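Local structure of walker-Type ATPase (2QEN) at residues Y31-K44 against L190-P202. The protein is of uncharacterised cellular role but binds ADP and magnesium through a P-loop, and probably works as an ATP-binding Walker-type ATPase. The protein carries 1 engineered substitution. Sequence-based numbering, arbitrary orientation.
Sequences YPLTLLLGIRRVGK and LYGRIAGEVLVKP. With ADP (adenosine-5'-diphosphate), chain C.
Y31 lays one face of its ring against the backbone where A195 joins G196. CB starts 3.8 Å from G196 N, and CG sits over the same nitrogen. CD2 comes within 3.5 Å of G196 CA, and CE2 still meets that carbon. On the other flank CD1 nears I194 O and CE1 touches I194 CG2 at 3.7 Å. CG beside the backbone N (chi1 -55°) brings the ring over this path, and a CB on G196 would collide with CD2. With an alanine here only the contact of CB would remain, and the A195–G196 backbone and the I194 methyl would probably lose this cover. Beyond the ring, strands 33-37 and 196-199 run parallel, joined by five backbone hydrogen bonds from L33 O–G196 N to L37 O–V200 N. Strand 196-199 is an outer strand of the five-stranded parallel sheet of a P-loop NTPase, next to the strand that leads into the Walker A loop. L36 and V198 share one face, CD1 of L36 lying 3.6 Å from V198 CG1 and also reaching V200 CG2; on the other, L35 lies alongside E197. At the loop, V42 turns CG1 to V200 CG1 and CG2 to the K201–P202 peptide, 3.4 Å from P202 N. A water links I39 N to V200 O. The amides of R41, G43 and K44 grip the beta-phosphate, and K44 NZ reaches ADP O1B at 2.9 Å while also donating hydrogen bonds to G38 O and S172 OG.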
loop_
_atom_site.group_PDB
_atom_site.type_symbol
_atom_site.label_atom_id
_atom_site.label_comp_id
_atom_site.label_asym_id
_atom_site.label_seq_id
_atom_site.Cartn_x
_atom_site.Cartn_y
_atom_site.Cartn_z
ATOM N N TYR A 31 0.294 14.674 -14.544
ATOM C CA TYR A 31 1.668 14.205 -14.356
ATOM C C TYR A 31 1.848 12.830 -14.977
ATOM O O TYR A 31 0.935 12.014 -14.919
ATOM C CB TYR A 31 2.025 14.113 -12.856
ATOM C CG TYR A 31 1.804 15.397 -12.086
ATOM C CD1 TYR A 31 2.724 16.444 -12.156
ATOM C CD2 TYR A 31 0.657 15.573 -11.313
ATOM C CE1 TYR A 31 2.509 17.634 -11.463
ATOM C CE2 TYR A 31 0.432 16.750 -10.613
ATOM C CZ TYR A 31 1.361 17.773 -10.687
ATOM O OH TYR A 31 1.134 18.942 -9.996
ATOM N N PRO A 32 3.026 12.565 -15.574
ATOM C CA PRO A 32 3.349 11.215 -16.073
ATOM C C PRO A 32 3.484 10.169 -14.943
ATOM O O PRO A 32 3.263 8.960 -15.166
ATOM C CB PRO A 32 4.702 11.419 -16.792
ATOM C CG PRO A 32 4.777 12.906 -17.071
ATOM C CD PRO A 32 4.108 13.526 -15.868
ATOM N N LEU A 33 3.827 10.646 -13.753
ATOM C CA LEU A 33 4.093 9.810 -12.598
ATOM C C LEU A 33 3.198 10.253 -11.416
ATOM O O LEU A 33 3.140 11.443 -11.087
ATOM C CB LEU A 33 5.566 9.970 -12.199
ATOM C CG LEU A 33 6.435 8.840 -11.630
ATOM C CD1 LEU A 33 7.559 9.429 -10.778
ATOM C CD2 LEU A 33 5.686 7.800 -10.865
ATOM N N THR A 34 2.541 9.291 -10.774
ATOM C CA THR A 34 1.614 9.545 -9.653
ATOM C C THR A 34 1.982 8.625 -8.494
ATOM O O THR A 34 2.279 7.454 -8.711
ATOM C CB THR A 34 0.145 9.301 -10.109
ATOM O OG1 THR A 34 -0.213 10.288 -11.075
ATOM C CG2 THR A 34 -0.859 9.369 -8.955
ATOM N N LEU A 35 1.986 9.159 -7.275
ATOM C CA LEU A 35 2.174 8.342 -6.075
ATOM C C LEU A 35 0.844 8.154 -5.341
ATOM O O LEU A 35 0.135 9.127 -5.071
ATOM C CB LEU A 35 3.246 8.934 -5.132
ATOM C CG LEU A 35 4.523 9.521 -5.758
ATOM C CD1 LEU A 35 5.474 10.069 -4.702
ATOM C CD2 LEU A 35 5.232 8.492 -6.651
ATOM N N LEU A 36 0.497 6.903 -5.044
ATOM C CA LEU A 36 -0.690 6.619 -4.270
ATOM C C LEU A 36 -0.286 6.182 -2.860
ATOM O O LEU A 36 0.312 5.121 -2.680
ATOM C CB LEU A 36 -1.562 5.579 -4.969
ATOM C CG LEU A 36 -2.910 5.271 -4.316
ATOM C CD1 LEU A 36 -3.878 6.392 -4.616
ATOM C CD2 LEU A 36 -3.451 3.938 -4.830
ATOM N N LEU A 37 -0.608 7.018 -1.874
ATOM C CA LEU A 37 0.015 6.940 -0.548
ATOM C C LEU A 37 -0.967 6.832 0.605
ATOM O O LEU A 37 -2.045 7.436 0.573
ATOM C CB LEU A 37 0.906 8.175 -0.331
ATOM C CG LEU A 37 1.963 8.482 -1.398
ATOM C CD1 LEU A 37 2.644 9.850 -1.132
ATOM C CD2 LEU A 37 3.006 7.355 -1.490
ATOM N N GLY A 38 -0.580 6.064 1.623
ATOM C CA GLY A 38 -1.368 5.889 2.838
ATOM C C GLY A 38 -0.930 4.697 3.674
ATOM O O GLY A 38 -0.114 3.880 3.244
ATOM N N ILE A 39 -1.487 4.615 4.873
ATOM C CA ILE A 39 -1.263 3.529 5.839
ATOM C C ILE A 39 -1.597 2.151 5.248
ATOM O O ILE A 39 -2.468 2.029 4.380
ATOM C CB ILE A 39 -2.149 3.789 7.109
ATOM C CG1 ILE A 39 -1.889 5.186 7.687
ATOM C CG2 ILE A 39 -1.973 2.743 8.198
ATOM C CD1 ILE A 39 -0.459 5.525 7.925
ATOM N N ARG A 40 -0.893 1.119 5.701
ATOM C CA ARG A 40 -1.220 -0.254 5.327
ATOM C C ARG A 40 -2.661 -0.591 5.742
ATOM O O ARG A 40 -3.069 -0.277 6.858
ATOM C CB ARG A 40 -0.246 -1.221 6.002
ATOM C CG ARG A 40 -0.630 -2.686 5.885
ATOM C CD ARG A 40 0.072 -3.384 4.740
ATOM N NE ARG A 40 1.385 -3.862 5.164
ATOM C CZ ARG A 40 1.750 -5.140 5.230
ATOM N NH1 ARG A 40 0.901 -6.108 4.888
ATOM N NH2 ARG A 40 2.979 -5.449 5.629
ATOM N N ARG A 41 -3.406 -1.210 4.821
ATOM C CA ARG A 41 -4.799 -1.679 5.006
ATOM C C ARG A 41 -5.847 -0.591 4.839
ATOM O O ARG A 41 -7.031 -0.838 5.058
ATOM C CB ARG A 41 -5.017 -2.385 6.349
ATOM C CG ARG A 41 -4.334 -3.718 6.476
ATOM C CD ARG A 41 -4.024 -4.016 7.925
ATOM N NE ARG A 41 -3.135 -5.172 8.020
ATOM C CZ ARG A 41 -1.906 -5.150 8.528
ATOM N NH1 ARG A 41 -1.385 -4.031 9.055
ATOM N NH2 ARG A 41 -1.203 -6.273 8.532
ATOM N N VAL A 42 -5.405 0.603 4.465
ATOM C CA VAL A 42 -6.304 1.738 4.280
ATOM C C VAL A 42 -7.171 1.600 3.020
ATOM O O VAL A 42 -8.210 2.246 2.906
ATOM C CB VAL A 42 -5.510 3.080 4.271
ATOM C CG1 VAL A 42 -4.820 3.342 2.891
ATOM C CG2 VAL A 42 -6.395 4.226 4.706
ATOM N N GLY A 43 -6.721 0.780 2.072
ATOM C CA GLY A 43 -7.478 0.503 0.853
ATOM C C GLY A 43 -6.853 0.901 -0.484
ATOM O O GLY A 43 -7.584 1.062 -1.462
ATOM N N LYS A 44 -5.523 1.050 -0.533
ATOM C CA LYS A 44 -4.806 1.445 -1.775
ATOM C C LYS A 44 -4.861 0.413 -2.896
ATOM O O LYS A 44 -5.175 0.757 -4.046
ATOM C CB LYS A 44 -3.323 1.799 -1.504
ATOM C CG LYS A 44 -3.058 2.855 -0.420
ATOM C CD LYS A 44 -1.559 3.126 -0.263
ATOM C CE LYS A 44 -0.802 1.965 0.393
ATOM N NZ LYS A 44 -1.353 1.560 1.767
ATOM N N LEU A 190 15.603 10.525 -11.423
ATOM C CA LEU A 190 14.337 11.245 -11.364
ATOM C C LEU A 190 14.450 12.687 -10.870
ATOM O O LEU A 190 13.436 13.345 -10.651
ATOM C CB LEU A 190 13.333 10.481 -10.495
ATOM C CG LEU A 190 12.646 9.252 -11.090
ATOM C CD1 LEU A 190 11.706 8.640 -10.063
ATOM C CD2 LEU A 190 11.890 9.614 -12.349
ATOM N N TYR A 191 15.672 13.183 -10.693
ATOM C CA TYR A 191 15.875 14.511 -10.117
ATOM C C TYR A 191 15.104 15.597 -10.867
ATOM O O TYR A 191 15.123 15.641 -12.097
ATOM C CB TYR A 191 17.363 14.872 -10.052
ATOM C CG TYR A 191 17.608 16.300 -9.623
ATOM C CD1 TYR A 191 17.499 16.674 -8.280
ATOM C CD2 TYR A 191 17.938 17.280 -10.559
ATOM C CE1 TYR A 191 17.707 17.978 -7.883
ATOM C CE2 TYR A 191 18.166 18.602 -10.169
ATOM C CZ TYR A 191 18.044 18.943 -8.835
ATOM O OH TYR A 191 18.268 20.243 -8.445
ATOM N N GLY A 192 14.434 16.464 -10.108
ATOM C CA GLY A 192 13.663 17.576 -10.677
ATOM C C GLY A 192 12.322 17.198 -11.295
ATOM O O GLY A 192 11.573 18.069 -11.736
ATOM N N ARG A 193 12.012 15.905 -11.336
ATOM C CA ARG A 193 10.796 15.444 -11.997
ATOM C C ARG A 193 9.665 15.359 -10.978
ATOM O O ARG A 193 9.815 14.721 -9.932
ATOM C CB ARG A 193 11.039 14.119 -12.720
ATOM C CG ARG A 193 11.727 14.308 -14.083
ATOM C CD ARG A 193 12.358 13.029 -14.575
ATOM N NE ARG A 193 13.201 13.235 -15.759
ATOM C CZ ARG A 193 14.523 13.402 -15.730
ATOM N NH1 ARG A 193 15.184 13.416 -14.579
ATOM N NH2 ARG A 193 15.189 13.568 -16.865
ATOM N N ILE A 194 8.556 16.032 -11.280
ATOM C CA ILE A 194 7.446 16.166 -10.344
ATOM C C ILE A 194 6.388 15.069 -10.537
ATOM O O ILE A 194 5.919 14.822 -11.656
ATOM C CB ILE A 194 6.811 17.592 -10.398
ATOM C CG1 ILE A 194 7.859 18.655 -10.044
ATOM C CG2 ILE A 194 5.645 17.702 -9.437
ATOM C CD1 ILE A 194 7.462 20.084 -10.391
ATOM N N ALA A 195 6.034 14.426 -9.425
ATOM C CA ALA A 195 5.006 13.388 -9.385
ATOM C C ALA A 195 3.753 13.900 -8.680
ATOM O O ALA A 195 3.845 14.651 -7.727
ATOM C CB ALA A 195 5.539 12.127 -8.678
ATOM N N GLY A 196 2.583 13.499 -9.162
ATOM C CA GLY A 196 1.349 13.766 -8.430
ATOM C C GLY A 196 1.298 12.902 -7.177
ATOM O O GLY A 196 1.999 11.888 -7.081
ATOM N N GLU A 197 0.490 13.312 -6.208
ATOM C CA GLU A 197 0.342 12.563 -4.967
ATOM C C GLU A 197 -1.121 12.469 -4.624
ATOM O O GLU A 197 -1.806 13.488 -4.468
ATOM C CB GLU A 197 1.097 13.215 -3.802
ATOM C CG GLU A 197 2.614 13.068 -3.891
ATOM C CD GLU A 197 3.344 13.523 -2.638
ATOM O OE1 GLU A 197 2.694 13.878 -1.624
ATOM O OE2 GLU A 197 4.591 13.524 -2.670
ATOM N N VAL A 198 -1.587 11.229 -4.519
ATOM C CA VAL A 198 -2.939 10.939 -4.086
ATOM C C VAL A 198 -2.878 10.195 -2.744
ATOM O O VAL A 198 -2.279 9.112 -2.636
ATOM C CB VAL A 198 -3.724 10.180 -5.190
ATOM C CG1 VAL A 198 -5.134 9.810 -4.705
ATOM C CG2 VAL A 198 -3.787 11.047 -6.462
ATOM N N LEU A 199 -3.470 10.824 -1.732
ATOM C CA LEU A 199 -3.457 10.381 -0.352
ATOM C C LEU A 199 -4.747 9.648 -0.007
ATOM O O LEU A 199 -5.840 10.197 -0.193
ATOM C CB LEU A 199 -3.324 11.593 0.571
ATOM C CG LEU A 199 -1.976 12.290 0.848
ATOM C CD1 LEU A 199 -0.998 12.246 -0.297
ATOM C CD2 LEU A 199 -2.206 13.734 1.312
ATOM N N VAL A 200 -4.602 8.414 0.487
ATOM C CA VAL A 200 -5.728 7.595 0.942
ATOM C C VAL A 200 -5.676 7.471 2.465
ATOM O O VAL A 200 -4.781 6.832 3.023
ATOM C CB VAL A 200 -5.770 6.180 0.269
ATOM C CG1 VAL A 200 -7.022 5.429 0.685
ATOM C CG2 VAL A 200 -5.696 6.278 -1.255
ATOM N N LYS A 201 -6.665 8.082 3.115
ATOM C CA LYS A 201 -6.757 8.165 4.563
ATOM C C LYS A 201 -7.853 7.239 5.077
ATOM O O LYS A 201 -8.745 6.867 4.307
ATOM C CB LYS A 201 -7.104 9.602 4.961
ATOM C CG LYS A 201 -6.213 10.686 4.353
ATOM C CD LYS A 201 -4.788 10.622 4.909
ATOM C CE LYS A 201 -4.078 11.968 4.784
ATOM N NZ LYS A 201 -2.620 11.832 5.079
ATOM N N PRO A 202 -7.795 6.864 6.381
ATOM C CA PRO A 202 -8.902 6.165 7.045
ATOM C C PRO A 202 -10.222 6.903 6.886
ATOM O O PRO A 202 -10.233 8.131 6.876
ATOM C CB PRO A 202 -8.500 6.195 8.529
ATOM C CG PRO A 202 -7.025 6.256 8.530
ATOM C CD PRO A 202 -6.655 7.072 7.301
HETATM P PB ADP C . -3.625 -1.440 1.265
HETATM O O1B ADP C . -3.852 0.039 1.464
HETATM O O2B ADP C . -3.292 -1.776 -0.172
HETATM O O3B ADP C . -2.687 -2.097 2.243
HETATM P PA ADP C . -6.046 -3.037 0.693
HETATM O O1A ADP C . -6.531 -2.346 -0.555
HETATM O O2A ADP C . -5.479 -4.420 0.616
HETATM O O3A ADP C . -5.068 -2.076 1.581
HETATM O "O5'" ADP C . -7.326 -3.035 1.683
HETATM C "C5'" ADP C . -7.417 -3.862 2.847
HETATM C "C4'" ADP C . -8.755 -4.611 2.793
HETATM O "O4'" ADP C . -9.832 -3.750 3.209
HETATM C "C3'" ADP C . -9.180 -5.090 1.405
HETATM O "O3'" ADP C . -8.756 -6.419 1.129
HETATM C "C2'" ADP C . -10.673 -5.089 1.479
HETATM O "O2'" ADP C . -11.012 -6.173 2.339
HETATM C "C1'" ADP C . -10.967 -3.907 2.352
HETATM N N9 ADP C . -11.227 -2.604 1.700
HETATM C C8 ADP C . -10.313 -1.633 1.520
HETATM N N7 ADP C . -10.872 -0.526 0.974
HETATM C C5 ADP C . -12.180 -0.787 0.795
HETATM C C6 ADP C . -13.351 -0.060 0.262
HETATM N N6 ADP C . -13.232 1.205 -0.200
HETATM N N1 ADP C . -14.547 -0.702 0.259
HETATM C C2 ADP C . -14.676 -1.957 0.701
HETATM N N3 ADP C . -13.662 -2.674 1.223
HETATM C C4 ADP C . -12.411 -2.157 1.288
HETATM O O HOH W 1 -3.564 6.573 5.375
#